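Local structure of TqaA (Penicillium aethiopicum, 5DLK) at residues 242-247 with 383-388; 329-334 with 369-374; 420-425 with 450-455. The protein is a fungal nonribosomal peptide synthetase whose C-terminal condensation-like domain, the part crystallised here as a mutant, probably cyclises the finished peptide. One frame throughout, in Å; residues are numbered along the deposited sequence.

Contact 1: residues 242-247 with 383-388; sequences AVPFAP and PLSLIV. With EDO (1,2-ethanediol), chain H.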
# COMPACT_ATOMS: atom_id res chain seq x y z
N ALA A 242 -13.62 -19.21 -5.00
CA ALA A 242 -14.86 -18.71 -5.57
C ALA A 242 -14.62 -17.51 -6.49
O ALA A 242 -13.63 -16.78 -6.35
CB ALA A 242 -15.84 -18.33 -4.47
N VAL A 243 -15.52 -17.33 -7.46
CA VAL A 243 -15.38 -16.33 -8.50
C VAL A 243 -16.69 -15.57 -8.64
O VAL A 243 -17.75 -16.18 -8.85
CB VAL A 243 -15.02 -16.96 -9.88
CG1 VAL A 243 -14.85 -15.86 -10.95
CG2 VAL A 243 -13.76 -17.81 -9.79
N PRO A 244 -16.63 -14.24 -8.54
CA PRO A 244 -17.89 -13.51 -8.62
C PRO A 244 -18.52 -13.64 -10.00
O PRO A 244 -17.85 -13.87 -11.01
CB PRO A 244 -17.50 -12.06 -8.32
CG PRO A 244 -16.05 -11.98 -8.63
CD PRO A 244 -15.50 -13.34 -8.24
N PHE A 245 -19.83 -13.53 -10.01
CA PHE A 245 -20.52 -13.52 -11.27
C PHE A 245 -20.35 -12.11 -11.82
O PHE A 245 -19.99 -11.20 -11.07
CB PHE A 245 -21.99 -13.91 -11.10
CG PHE A 245 -22.67 -14.18 -12.39
CD1 PHE A 245 -22.16 -15.13 -13.25
CD2 PHE A 245 -23.80 -13.47 -12.76
CE1 PHE A 245 -22.77 -15.39 -14.46
CE2 PHE A 245 -24.42 -13.72 -13.96
CZ PHE A 245 -23.90 -14.69 -14.82
N ALA A 246 -20.54 -11.95 -13.12
CA ALA A 246 -20.32 -10.66 -13.80
C ALA A 246 -20.92 -9.47 -13.04
O ALA A 246 -21.99 -9.59 -12.43
CB ALA A 246 -20.87 -10.73 -15.23
N PRO A 247 -20.23 -8.31 -13.05
CA PRO A 247 -20.67 -7.15 -12.26
C PRO A 247 -22.01 -6.55 -12.71
O PRO A 247 -22.49 -6.89 -13.79
CB PRO A 247 -19.54 -6.13 -12.45
CG PRO A 247 -18.90 -6.53 -13.75
CD PRO A 247 -18.99 -8.03 -13.79
N PRO A 383 -7.40 -12.88 -10.90
CA PRO A 383 -7.38 -11.80 -9.93
C PRO A 383 -7.95 -12.24 -8.58
O PRO A 383 -8.73 -13.20 -8.51
CB PRO A 383 -8.28 -10.75 -10.56
CG PRO A 383 -9.33 -11.58 -11.24
CD PRO A 383 -8.63 -12.84 -11.73
N LEU A 384 -7.54 -11.55 -7.52
CA LEU A 384 -8.25 -11.69 -6.24
C LEU A 384 -9.50 -10.82 -6.27
O LEU A 384 -9.41 -9.63 -6.59
CB LEU A 384 -7.35 -11.30 -5.07
CG LEU A 384 -6.10 -12.16 -4.97
CD1 LEU A 384 -5.08 -11.52 -4.02
CD2 LEU A 384 -6.47 -13.54 -4.45
N SER A 385 -10.65 -11.38 -5.92
CA SER A 385 -11.89 -10.63 -6.07
C SER A 385 -12.29 -9.94 -4.77
O SER A 385 -13.14 -9.04 -4.77
CB SER A 385 -13.01 -11.56 -6.54
OG SER A 385 -13.18 -12.62 -5.63
N LEU A 386 -11.71 -10.41 -3.66
CA LEU A 386 -11.91 -9.83 -2.34
C LEU A 386 -10.57 -9.74 -1.65
O LEU A 386 -9.82 -10.72 -1.60
CB LEU A 386 -12.88 -10.68 -1.50
CG LEU A 386 -13.05 -10.18 -0.07
CD1 LEU A 386 -13.86 -8.88 -0.05
CD2 LEU A 386 -13.74 -11.25 0.80
N ILE A 387 -10.23 -8.56 -1.14
CA ILE A 387 -8.97 -8.40 -0.45
C ILE A 387 -9.21 -7.76 0.91
O ILE A 387 -9.78 -6.68 1.01
CB ILE A 387 -7.98 -7.53 -1.25
CG1 ILE A 387 -7.81 -8.09 -2.66
CG2 ILE A 387 -6.63 -7.41 -0.49
CD1 ILE A 387 -6.84 -7.31 -3.54
N VAL A 388 -8.74 -8.43 1.95
CA VAL A 388 -8.87 -7.94 3.32
C VAL A 388 -7.54 -7.38 3.79
O VAL A 388 -6.50 -8.05 3.75
CB VAL A 388 -9.32 -9.04 4.26
CG1 VAL A 388 -9.35 -8.54 5.70
CG2 VAL A 388 -10.70 -9.56 3.80
C1 EDO H . -5.49 -8.37 -7.30
O1 EDO H . -5.60 -9.55 -8.08
C2 EDO H . -4.21 -8.44 -6.48
O2 EDO H . -3.05 -8.50 -7.32
O HOH W 1 -12.15 -14.76 -7.02
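The five-membered ring of P244 presents its CG–CD bond, rather than the middle of the ring, to the side chain of S385. CD lies 3.5 Å from S385 CB and 3.6 Å from S385 OG, while P244 CG stands 3.7 Å from the same CB, so the methylene of the serine packs along the CG–CD edge of the pyrrolidine. With chi1 at 58°, OG sits between the backbone N and the carbonyl carbon of S385 and is placed to meet a water. That water donates to A242 O at 2.6 Å and is hydrogen-bonded to S385 OG at 2.8 Å; it spans two atoms that do not bond directly.

The chain here belongs to a condensation domain of the CoA-dependent acyltransferase type. Residues 242-247 form part of the connection from helix 227-235 to strand 265-272, and S385 immediately precedes strand 386-390, an inner strand of the six-stranded mixed sheet. A242 also rests on L299 of helix 283-299, and L386 packs on T291 of that helix.

The CB of L384 points away from residues 242-247. Its backbone N donates to O1 of a bound 1,2-ethanediol, probably from the crystallisation liquor, at 2.8 Å and 164°. The diol carbon C2 touches L384 CD1 at 4.0 Å and I387 CD1 at 4.1 Å.

Contact 2: residues 329-334 with 369-374; sequences NFVPLR and RDIFQH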
# COMPACT_ATOMS: atom_id res chain seq x y z
N ASN A 329 2.08 -6.94 -0.46
CA ASN A 329 1.68 -7.94 -1.42
C ASN A 329 0.25 -8.35 -1.15
O ASN A 329 -0.22 -8.25 -0.01
CB ASN A 329 2.62 -9.15 -1.37
CG ASN A 329 2.63 -9.91 -2.66
OD1 ASN A 329 2.02 -9.49 -3.63
ND2 ASN A 329 3.33 -11.04 -2.69
N PHE A 330 -0.44 -8.77 -2.20
CA PHE A 330 -1.81 -9.27 -2.06
C PHE A 330 -1.78 -10.75 -2.43
O PHE A 330 -1.51 -11.08 -3.58
CB PHE A 330 -2.74 -8.48 -2.95
CG PHE A 330 -2.49 -7.00 -2.88
CD1 PHE A 330 -2.85 -6.29 -1.74
CD2 PHE A 330 -1.84 -6.34 -3.92
CE1 PHE A 330 -2.62 -4.92 -1.65
CE2 PHE A 330 -1.60 -4.95 -3.83
CZ PHE A 330 -1.99 -4.26 -2.69
N VAL A 331 -1.98 -11.60 -1.43
CA VAL A 331 -1.76 -13.05 -1.63
C VAL A 331 -2.97 -13.85 -1.13
O VAL A 331 -3.80 -13.32 -0.36
CB VAL A 331 -0.48 -13.53 -0.91
CG1 VAL A 331 0.78 -12.78 -1.43
CG2 VAL A 331 -0.62 -13.43 0.62
N PRO A 332 -3.10 -15.11 -1.56
CA PRO A 332 -4.22 -15.94 -1.10
C PRO A 332 -4.13 -16.33 0.36
O PRO A 332 -3.07 -16.69 0.88
CB PRO A 332 -4.11 -17.21 -1.97
CG PRO A 332 -3.08 -16.88 -3.03
CD PRO A 332 -2.19 -15.88 -2.43
N LEU A 333 -5.28 -16.25 1.03
CA LEU A 333 -5.44 -16.76 2.37
C LEU A 333 -6.48 -17.85 2.26
O LEU A 333 -7.59 -17.61 1.78
CB LEU A 333 -5.91 -15.65 3.33
CG LEU A 333 -6.13 -16.13 4.76
CD1 LEU A 333 -4.82 -16.67 5.35
CD2 LEU A 333 -6.69 -14.97 5.60
N ARG A 334 -6.12 -19.05 2.70
CA ARG A 334 -7.03 -20.19 2.67
C ARG A 334 -7.49 -20.55 4.07
O ARG A 334 -6.66 -20.69 4.98
CB ARG A 334 -6.34 -21.40 2.03
CG ARG A 334 -7.25 -22.63 1.93
CD ARG A 334 -6.48 -23.79 1.32
NE ARG A 334 -7.36 -24.92 1.04
CZ ARG A 334 -6.95 -26.05 0.48
NH1 ARG A 334 -5.67 -26.18 0.15
NH2 ARG A 334 -7.81 -27.04 0.25
N ARG A 369 1.07 -13.61 -9.61
CA ARG A 369 0.99 -14.34 -10.87
C ARG A 369 2.00 -15.48 -10.93
O ARG A 369 1.77 -16.45 -11.66
CB ARG A 369 1.16 -13.38 -12.08
CG ARG A 369 2.50 -12.67 -12.19
CD ARG A 369 2.63 -11.97 -13.55
NE ARG A 369 1.48 -11.11 -13.90
CZ ARG A 369 1.40 -9.81 -13.61
NH1 ARG A 369 2.38 -9.20 -12.96
NH2 ARG A 369 0.32 -9.11 -13.97
N ASP A 370 3.10 -15.38 -10.18
CA ASP A 370 4.07 -16.47 -10.10
C ASP A 370 3.55 -17.57 -9.18
O ASP A 370 3.75 -18.75 -9.45
CB ASP A 370 5.43 -15.99 -9.59
CG ASP A 370 6.17 -15.12 -10.61
OD1 ASP A 370 5.72 -15.03 -11.77
OD2 ASP A 370 7.20 -14.55 -10.22
N ILE A 371 2.90 -17.19 -8.10
CA ILE A 371 2.22 -18.21 -7.28
C ILE A 371 1.26 -19.02 -8.13
O ILE A 371 1.27 -20.27 -8.11
CB ILE A 371 1.45 -17.59 -6.09
CG1 ILE A 371 2.43 -16.96 -5.10
CG2 ILE A 371 0.59 -18.68 -5.37
CD1 ILE A 371 1.73 -16.16 -3.97
N PHE A 372 0.41 -18.33 -8.89
CA PHE A 372 -0.60 -19.01 -9.67
C PHE A 372 0.05 -19.82 -10.82
O PHE A 372 -0.32 -20.98 -11.05
CB PHE A 372 -1.65 -18.03 -10.22
CG PHE A 372 -2.56 -17.46 -9.15
CD1 PHE A 372 -2.73 -18.11 -7.93
CD2 PHE A 372 -3.24 -16.26 -9.35
CE1 PHE A 372 -3.55 -17.59 -6.95
CE2 PHE A 372 -4.07 -15.73 -8.37
CZ PHE A 372 -4.22 -16.41 -7.16
N GLN A 373 1.00 -19.23 -11.54
CA GLN A 373 1.68 -19.97 -12.60
C GLN A 373 2.42 -21.22 -12.13
O GLN A 373 2.28 -22.29 -12.72
CB GLN A 373 2.68 -19.08 -13.34
CG GLN A 373 3.15 -19.70 -14.66
CD GLN A 373 4.07 -18.78 -15.43
OE1 GLN A 373 3.87 -17.56 -15.46
NE2 GLN A 373 5.09 -19.36 -16.07
N HIS A 374 3.23 -21.09 -11.08
CA HIS A 374 4.15 -22.15 -10.68
C HIS A 374 3.60 -23.13 -9.67
O HIS A 374 4.13 -24.24 -9.55
CB HIS A 374 5.43 -21.55 -10.12
CG HIS A 374 6.12 -20.63 -11.08
ND1 HIS A 374 6.06 -20.80 -12.44
CD2 HIS A 374 6.85 -19.51 -10.87
CE1 HIS A 374 6.73 -19.83 -13.04
NE2 HIS A 374 7.22 -19.03 -12.11
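P332 and F372 approach from opposite directions, the proline from strand 329-336 and the phenyl ring from helix 368-375. P332 CG meets F372 CE1 at 4.0 Å, lying obliquely to the aromatic ring. The first bond of F372 leaves the helix alongside the strand rather than straight at it; with CG anti to the carbonyl carbon, chi1 -70°, the far part of the ring comes nearer to the proline.

I371 takes a more direct course. Its CB faces the strand, and a chain extended at its second torsion carries CD1 forward to both V331 and P332. This single methyl lies 4.2 Å from P332 CD and 4.3 Å from V331 CG1, one atom on each of two consecutive residues. The contact is wholly apolar across the interface, and all four residues are buried.

Helix 368-375 lies over one of the two edge strands of the six-stranded mixed sheet in this condensation domain. The axes of segments 329-334 and 369-374 come within 9.7 Å, their N-to-C directions 46° apart. V331 pairs through its backbone with H308 of strand 303-310. W232 of helix 227-235 touches both P332 and I371, while W378 meets the ring of F372, enclosing the apolar cluster further.

At the start of the strand, N329 OD1 accepts a weak bond from F330 N, 2.9 Å at 126°. The side chain of V331 is about 7 Å from that of Y357, a residue that binds phosphopantetheine in another structure of this protein.

Contact 3: residues 420-425 with 450-455; sequences DEVWIF and TELANN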
# COMPACT_ATOMS: atom_id res chain seq x y z
N ASP A 420 -12.40 -4.44 -10.41
CA ASP A 420 -13.55 -5.33 -10.19
C ASP A 420 -13.58 -5.91 -8.77
O ASP A 420 -14.57 -6.51 -8.37
CB ASP A 420 -13.56 -6.48 -11.20
CG ASP A 420 -13.86 -6.00 -12.61
OD1 ASP A 420 -14.64 -5.04 -12.77
OD2 ASP A 420 -13.31 -6.61 -13.56
N GLU A 421 -12.49 -5.72 -8.02
CA GLU A 421 -12.38 -6.30 -6.67
C GLU A 421 -13.07 -5.50 -5.57
O GLU A 421 -13.34 -4.29 -5.71
CB GLU A 421 -10.90 -6.47 -6.31
CG GLU A 421 -10.20 -5.17 -5.89
CD GLU A 421 -9.88 -4.24 -7.06
OE1 GLU A 421 -9.91 -4.71 -8.21
OE2 GLU A 421 -9.57 -3.05 -6.81
N VAL A 422 -13.35 -6.17 -4.46
CA VAL A 422 -13.88 -5.53 -3.26
C VAL A 422 -12.76 -5.51 -2.24
O VAL A 422 -12.08 -6.52 -2.04
CB VAL A 422 -15.11 -6.28 -2.70
CG1 VAL A 422 -15.52 -5.71 -1.33
CG2 VAL A 422 -16.26 -6.21 -3.69
N TRP A 423 -12.52 -4.33 -1.65
CA TRP A 423 -11.58 -4.19 -0.54
C TRP A 423 -12.30 -4.08 0.79
O TRP A 423 -13.30 -3.35 0.89
CB TRP A 423 -10.71 -2.93 -0.72
CG TRP A 423 -9.88 -2.94 -1.94
CD1 TRP A 423 -10.27 -2.61 -3.21
CD2 TRP A 423 -8.49 -3.29 -2.03
NE1 TRP A 423 -9.20 -2.72 -4.08
CE2 TRP A 423 -8.11 -3.15 -3.38
CE3 TRP A 423 -7.54 -3.72 -1.10
CZ2 TRP A 423 -6.80 -3.42 -3.82
CZ3 TRP A 423 -6.24 -3.97 -1.54
CH2 TRP A 423 -5.89 -3.83 -2.88
N ILE A 424 -11.80 -4.77 1.81
CA ILE A 424 -12.23 -4.54 3.17
C ILE A 424 -11.03 -4.08 3.97
O ILE A 424 -10.10 -4.84 4.15
CB ILE A 424 -12.82 -5.79 3.84
CG1 ILE A 424 -14.09 -6.25 3.10
CG2 ILE A 424 -13.13 -5.50 5.32
CD1 ILE A 424 -14.67 -7.57 3.60
N PHE A 425 -11.03 -2.82 4.40
CA PHE A 425 -9.97 -2.32 5.26
C PHE A 425 -10.48 -2.24 6.69
O PHE A 425 -11.65 -1.91 6.91
CB PHE A 425 -9.51 -0.92 4.83
CG PHE A 425 -9.01 -0.82 3.42
CD1 PHE A 425 -7.69 -1.13 3.11
CD2 PHE A 425 -9.85 -0.39 2.40
CE1 PHE A 425 -7.23 -1.01 1.79
CE2 PHE A 425 -9.39 -0.26 1.09
CZ PHE A 425 -8.08 -0.58 0.79
N THR A 450 -23.19 -1.56 2.50
CA THR A 450 -23.58 -1.27 3.87
C THR A 450 -23.83 -2.61 4.58
O THR A 450 -23.43 -2.79 5.73
CB THR A 450 -24.84 -0.35 3.96
OG1 THR A 450 -24.53 0.97 3.49
CG2 THR A 450 -25.31 -0.21 5.40
N GLU A 451 -24.47 -3.54 3.88
CA GLU A 451 -24.78 -4.84 4.48
C GLU A 451 -23.51 -5.64 4.73
O GLU A 451 -23.37 -6.29 5.76
CB GLU A 451 -25.74 -5.65 3.61
CG GLU A 451 -26.20 -6.97 4.25
CD GLU A 451 -27.01 -6.81 5.55
OE1 GLU A 451 -27.39 -5.67 5.91
OE2 GLU A 451 -27.27 -7.83 6.23
N LEU A 452 -22.57 -5.58 3.78
CA LEU A 452 -21.29 -6.24 3.96
C LEU A 452 -20.55 -5.69 5.19
O LEU A 452 -20.09 -6.45 6.02
CB LEU A 452 -20.42 -6.08 2.71
CG LEU A 452 -19.04 -6.73 2.83
CD1 LEU A 452 -19.14 -8.23 3.05
CD2 LEU A 452 -18.20 -6.38 1.59
N ALA A 453 -20.44 -4.37 5.29
CA ALA A 453 -19.74 -3.78 6.43
C ALA A 453 -20.44 -4.12 7.75
O ALA A 453 -19.79 -4.39 8.76
CB ALA A 453 -19.62 -2.24 6.25
N ASN A 454 -21.77 -4.11 7.73
CA ASN A 454 -22.56 -4.47 8.90
C ASN A 454 -22.36 -5.92 9.33
O ASN A 454 -22.16 -6.20 10.51
CB ASN A 454 -24.04 -4.23 8.64
CG ASN A 454 -24.41 -2.75 8.77
OD1 ASN A 454 -23.63 -1.96 9.30
ND2 ASN A 454 -25.59 -2.38 8.27
N ASN A 455 -22.44 -6.83 8.37
CA ASN A 455 -22.31 -8.26 8.68
C ASN A 455 -20.92 -8.62 9.21
O ASN A 455 -20.78 -9.32 10.22
CB ASN A 455 -22.58 -9.11 7.44
CG ASN A 455 -24.03 -9.09 7.00
OD1 ASN A 455 -24.34 -9.50 5.88
ND2 ASN A 455 -24.93 -8.56 7.84
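E421 OE2, one residue before the V422–L452 contact, is gripped by three groups: the indole N-H of W423, the backbone N of L419 and R64 NE, which adds a salt bridge. W423 NE1 donates over 2.8 Å at 150° to the anti lone pair of OE2, and the oxygen is slightly tilted from the indole plane. The three donors probably favour the charged carboxylate, and the NE1 bond would help fix the rotation of the indole.

The fold is that of a condensation domain, and helix 446-465 packs here on the six-stranded sheet through strand 422-428. V422 and I424, two residues apart, face the helix, whereas W423 between them points away. L452 meets both with one methyl. Its CD2 comes tip to tip with V422 CG1 at 4.0 Å and reaches I424 CD1 at 4.2 Å. CG of L452 stands anti to its own backbone N, chi1 179°, which sends the branch out toward the strand. V437 of the neighbouring strand 433-440 and L444 also touch L452.

On the helix itself, N455 ND2 donates to E451 OE2 at 2.9 Å, approaching from above the carboxylate plane, 68° out of it.

All three contacts involve the same six-stranded sheet, at different depths. Contact 2 is buried and apolar, closing a helix over an edge strand; contact 3 is partly buried, with a helix leaning on an inner strand through one leucine methyl; contact 1 lies at the surface, where a water and a proline ring do the joining. Strands 386-390 and 422-428 tie contacts 1 and 3 together through backbone pairing, S385 O to V422 N and I387 O to I424 N, both 2.9 Å. F330 connects contact 2 to the others: its O lies 3.6 Å from L384 CD1, and its CE1 is 3.7 Å from W423 CH2.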